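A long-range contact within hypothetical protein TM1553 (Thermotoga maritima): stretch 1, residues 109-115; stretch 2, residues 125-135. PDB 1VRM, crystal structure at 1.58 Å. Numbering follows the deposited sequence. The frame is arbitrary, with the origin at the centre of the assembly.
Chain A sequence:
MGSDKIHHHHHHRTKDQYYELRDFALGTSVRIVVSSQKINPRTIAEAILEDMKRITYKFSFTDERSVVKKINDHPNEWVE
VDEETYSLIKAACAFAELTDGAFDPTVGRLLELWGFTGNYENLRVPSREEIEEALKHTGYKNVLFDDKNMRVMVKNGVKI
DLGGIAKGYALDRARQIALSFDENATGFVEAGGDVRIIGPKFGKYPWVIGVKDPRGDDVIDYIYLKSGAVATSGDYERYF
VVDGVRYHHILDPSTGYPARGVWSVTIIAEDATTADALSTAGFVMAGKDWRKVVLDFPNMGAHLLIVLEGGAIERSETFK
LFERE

Stretch 1 109-115: RLLELWG
Stretch 2, residues 125-135: VPSREEIEEAL

Two helical segments pack nearly antiparallel here: the axes of helix 109-114, which begins earlier in the chain, and of the helix that starts at Arg128, its axis taken over residues 128-135, approach to 9.8 Å, with 157° between their N-to-C directions. The register is fixed by two pairs of CA atoms, Trp114 CA to Val125 CA and Leu110 CA to Ala134 CA, each 6.1 Å apart. No hydrogen bond crosses the contact; its 477 Å² of buried surface, both sides summed, comes mainly from apolar packing.

Val125 (phi/psi -93/108, chi1 t) is extended, and its CA-to-CB bond points away from stretch 1. It still touches the indole, with Val125 CA 3.9 Å from Trp114 CZ3 and Val125 CG1 4.1 Å from Trp114 CH2. Pro126 (-69/157, C-gamma exo) has its CA-to-CB bond toward stretch 1, and its ring makes the CH-pi contact of this interface. Its CD lies 3.4 Å from the centroid of the six-membered ring of Trp114 and only 9° off the ring normal, over the face. The indole reaches this position with chi1 -81° (m) and chi2 90°. Pro126 CB also packs 3.8 Å from Leu113 CD2.

Ser127 (-69/161, chi1 p), whose CA-to-CB bond points away, caps the second helix: Glu130 N donates to Ser127 OG at 3.1 Å, while Ser127 N donates to Glu130 OE1 at 3.0 Å. This reciprocal pair ties the Glu130 side chain (m, t, chi3 -83°) back to the helix start. Arg128 and Glu129 begin the helix out of reach of stretch 1. The CA-to-CB bond of Glu130 points toward it, and Glu130 OE2 lies 3.6 Å from Leu113 CD1, a contact with a methyl group.

The CA-to-CB bond of Ile131 (m, t) points sideways, but the end of the side chain comes nearer: Ile131 CD1 lies 4.0 Å from Trp114 CZ2, and Ile131 CG1 is 4.2 Å from Leu113 CD2. Glu132 and Glu133 make no contact across the interface. The CA-to-CB bond of Ala134 points toward stretch 1, where its CB meets both Leu110 CD2 at 3.7 Å and Leu113 CD2 at 3.9 Å. Leu110 is m, t and Leu113 t, p. The CA-to-CB bond of Leu135 (m, t) points away, yet its CD2 returns to 4.0 Å from Leu110 CD1.

Helical backbone bonds support both surfaces, including Trp114 N to Leu110 O at 2.9 Å and Ala134 N to Glu130 O at 3.0 Å. Gly115, at phi/psi 95/5, closes the first helix in a Schellman motif; a CB at these angles would jam against the carbonyl O of Trp114.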

# COMPACT_ATOMS: atom_id res chain seq x y z
N ARG A 109 -4.21 -12.25 -10.88
CA ARG A 109 -4.85 -12.67 -12.11
C ARG A 109 -5.85 -11.62 -12.62
O ARG A 109 -5.99 -11.42 -13.83
CB ARG A 109 -5.54 -14.03 -11.99
CG ARG A 109 -4.60 -15.21 -11.83
CD ARG A 109 -3.82 -15.57 -13.03
NE ARG A 109 -4.70 -15.98 -14.11
CZ ARG A 109 -5.17 -17.23 -14.31
NH1 ARG A 109 -4.86 -18.21 -13.49
NH2 ARG A 109 -5.93 -17.49 -15.38
N LEU A 110 -6.58 -11.00 -11.70
CA LEU A 110 -7.53 -9.97 -12.10
C LEU A 110 -6.81 -8.70 -12.61
O LEU A 110 -7.22 -8.14 -13.64
CB LEU A 110 -8.46 -9.61 -10.93
CG LEU A 110 -9.55 -10.61 -10.62
CD1 LEU A 110 -10.05 -10.37 -9.23
CD2 LEU A 110 -10.69 -10.51 -11.66
N LEU A 111 -5.76 -8.29 -11.94
CA LEU A 111 -4.99 -7.08 -12.38
C LEU A 111 -4.46 -7.35 -13.79
O LEU A 111 -4.50 -6.50 -14.65
CB LEU A 111 -3.88 -6.73 -11.42
CG LEU A 111 -4.43 -6.25 -10.08
CD1 LEU A 111 -3.31 -6.17 -9.10
CD2 LEU A 111 -5.08 -4.90 -10.21
N GLU A 112 -4.01 -8.57 -14.04
CA GLU A 112 -3.44 -8.92 -15.33
C GLU A 112 -4.54 -8.87 -16.43
O GLU A 112 -4.39 -8.32 -17.54
CB GLU A 112 -2.82 -10.30 -15.14
CG GLU A 112 -1.96 -10.80 -16.16
CD GLU A 112 -1.53 -12.23 -15.79
OE1 GLU A 112 -2.40 -13.09 -15.58
OE2 GLU A 112 -0.32 -12.46 -15.73
N LEU A 113 -5.73 -9.34 -16.08
CA LEU A 113 -6.85 -9.34 -16.99
C LEU A 113 -7.28 -7.95 -17.37
O LEU A 113 -7.54 -7.67 -18.52
CB LEU A 113 -8.00 -10.08 -16.32
CG LEU A 113 -9.19 -10.52 -17.14
CD1 LEU A 113 -8.77 -11.69 -18.07
CD2 LEU A 113 -10.35 -10.87 -16.21
N TRP A 114 -7.35 -7.06 -16.38
CA TRP A 114 -7.73 -5.66 -16.60
C TRP A 114 -6.62 -4.84 -17.30
O TRP A 114 -6.86 -3.74 -17.78
CB TRP A 114 -8.05 -5.01 -15.24
CG TRP A 114 -9.37 -5.30 -14.73
CD1 TRP A 114 -9.74 -6.33 -13.92
CD2 TRP A 114 -10.55 -4.51 -14.95
NE1 TRP A 114 -11.10 -6.27 -13.65
CE2 TRP A 114 -11.61 -5.13 -14.26
CE3 TRP A 114 -10.81 -3.34 -15.70
CZ2 TRP A 114 -12.90 -4.64 -14.30
CZ3 TRP A 114 -12.06 -2.84 -15.70
CH2 TRP A 114 -13.12 -3.50 -15.04
N GLY A 115 -5.41 -5.36 -17.30
CA GLY A 115 -4.27 -4.67 -17.94
C GLY A 115 -3.41 -3.81 -17.04
O GLY A 115 -2.48 -3.12 -17.51
N VAL A 125 -11.65 -3.19 -20.30
CA VAL A 125 -12.73 -3.68 -19.47
C VAL A 125 -13.02 -5.12 -19.89
O VAL A 125 -13.55 -5.34 -20.98
CB VAL A 125 -14.03 -2.84 -19.59
CG1 VAL A 125 -15.09 -3.32 -18.67
CG2 VAL A 125 -13.71 -1.31 -19.36
N PRO A 126 -12.65 -6.10 -19.06
CA PRO A 126 -12.91 -7.48 -19.41
C PRO A 126 -14.40 -7.76 -19.35
O PRO A 126 -15.12 -7.06 -18.67
CB PRO A 126 -12.17 -8.27 -18.30
CG PRO A 126 -11.20 -7.27 -17.68
CD PRO A 126 -11.98 -6.01 -17.74
N SER A 127 -14.87 -8.78 -20.07
CA SER A 127 -16.27 -9.13 -19.93
C SER A 127 -16.64 -9.74 -18.59
O SER A 127 -15.76 -10.25 -17.86
CB SER A 127 -16.64 -10.14 -21.04
OG SER A 127 -16.02 -11.41 -20.79
N ARG A 128 -17.92 -9.73 -18.27
CA ARG A 128 -18.42 -10.36 -17.06
C ARG A 128 -17.99 -11.83 -16.98
O ARG A 128 -17.57 -12.34 -15.93
CB ARG A 128 -19.95 -10.31 -16.99
CG ARG A 128 -20.46 -10.78 -15.67
CD ARG A 128 -21.98 -10.69 -15.57
NE ARG A 128 -22.50 -11.34 -14.36
N GLU A 129 -18.14 -12.52 -18.10
CA GLU A 129 -17.74 -13.92 -18.15
C GLU A 129 -16.23 -14.11 -17.83
O GLU A 129 -15.87 -15.02 -17.09
CB GLU A 129 -18.14 -14.49 -19.51
CG GLU A 129 -17.73 -15.84 -19.77
CD GLU A 129 -18.52 -16.47 -20.93
OE1 GLU A 129 -19.16 -15.75 -21.73
OE2 GLU A 129 -18.50 -17.70 -21.02
N GLU A 130 -15.38 -13.23 -18.35
CA GLU A 130 -13.93 -13.31 -18.10
C GLU A 130 -13.62 -13.07 -16.62
O GLU A 130 -12.81 -13.73 -16.04
CB GLU A 130 -13.19 -12.27 -18.91
CG GLU A 130 -13.02 -12.57 -20.40
CD GLU A 130 -12.13 -11.50 -21.00
OE1 GLU A 130 -12.68 -10.40 -21.33
OE2 GLU A 130 -10.88 -11.73 -21.01
N ILE A 131 -14.33 -12.12 -16.04
CA ILE A 131 -14.10 -11.75 -14.64
C ILE A 131 -14.56 -12.88 -13.73
O ILE A 131 -13.89 -13.22 -12.76
CB ILE A 131 -14.78 -10.41 -14.28
CG1 ILE A 131 -14.04 -9.28 -14.96
CG2 ILE A 131 -14.84 -10.22 -12.77
CD1 ILE A 131 -14.81 -8.07 -15.15
N GLU A 132 -15.72 -13.47 -14.03
CA GLU A 132 -16.23 -14.59 -13.24
C GLU A 132 -15.27 -15.77 -13.26
O GLU A 132 -15.03 -16.36 -12.24
CB GLU A 132 -17.59 -15.05 -13.70
CG GLU A 132 -18.71 -14.07 -13.37
N GLU A 133 -14.65 -16.02 -14.40
CA GLU A 133 -13.67 -17.08 -14.46
C GLU A 133 -12.42 -16.69 -13.67
O GLU A 133 -11.87 -17.51 -12.94
CB GLU A 133 -13.31 -17.38 -15.90
CG GLU A 133 -12.15 -18.38 -16.04
CD GLU A 133 -12.46 -19.77 -15.52
OE1 GLU A 133 -13.63 -20.19 -15.52
OE2 GLU A 133 -11.50 -20.44 -15.04
N ALA A 134 -11.94 -15.46 -13.80
CA ALA A 134 -10.75 -15.07 -13.07
C ALA A 134 -10.91 -15.11 -11.55
O ALA A 134 -9.95 -15.31 -10.81
CB ALA A 134 -10.27 -13.68 -13.51
N LEU A 135 -12.15 -14.94 -11.06
CA LEU A 135 -12.41 -15.04 -9.60
C LEU A 135 -12.14 -16.45 -9.08
O LEU A 135 -11.78 -16.60 -7.91
CB LEU A 135 -13.86 -14.66 -9.28
CG LEU A 135 -14.14 -13.16 -9.30
CD1 LEU A 135 -15.61 -12.97 -9.12
CD2 LEU A 135 -13.34 -12.43 -8.22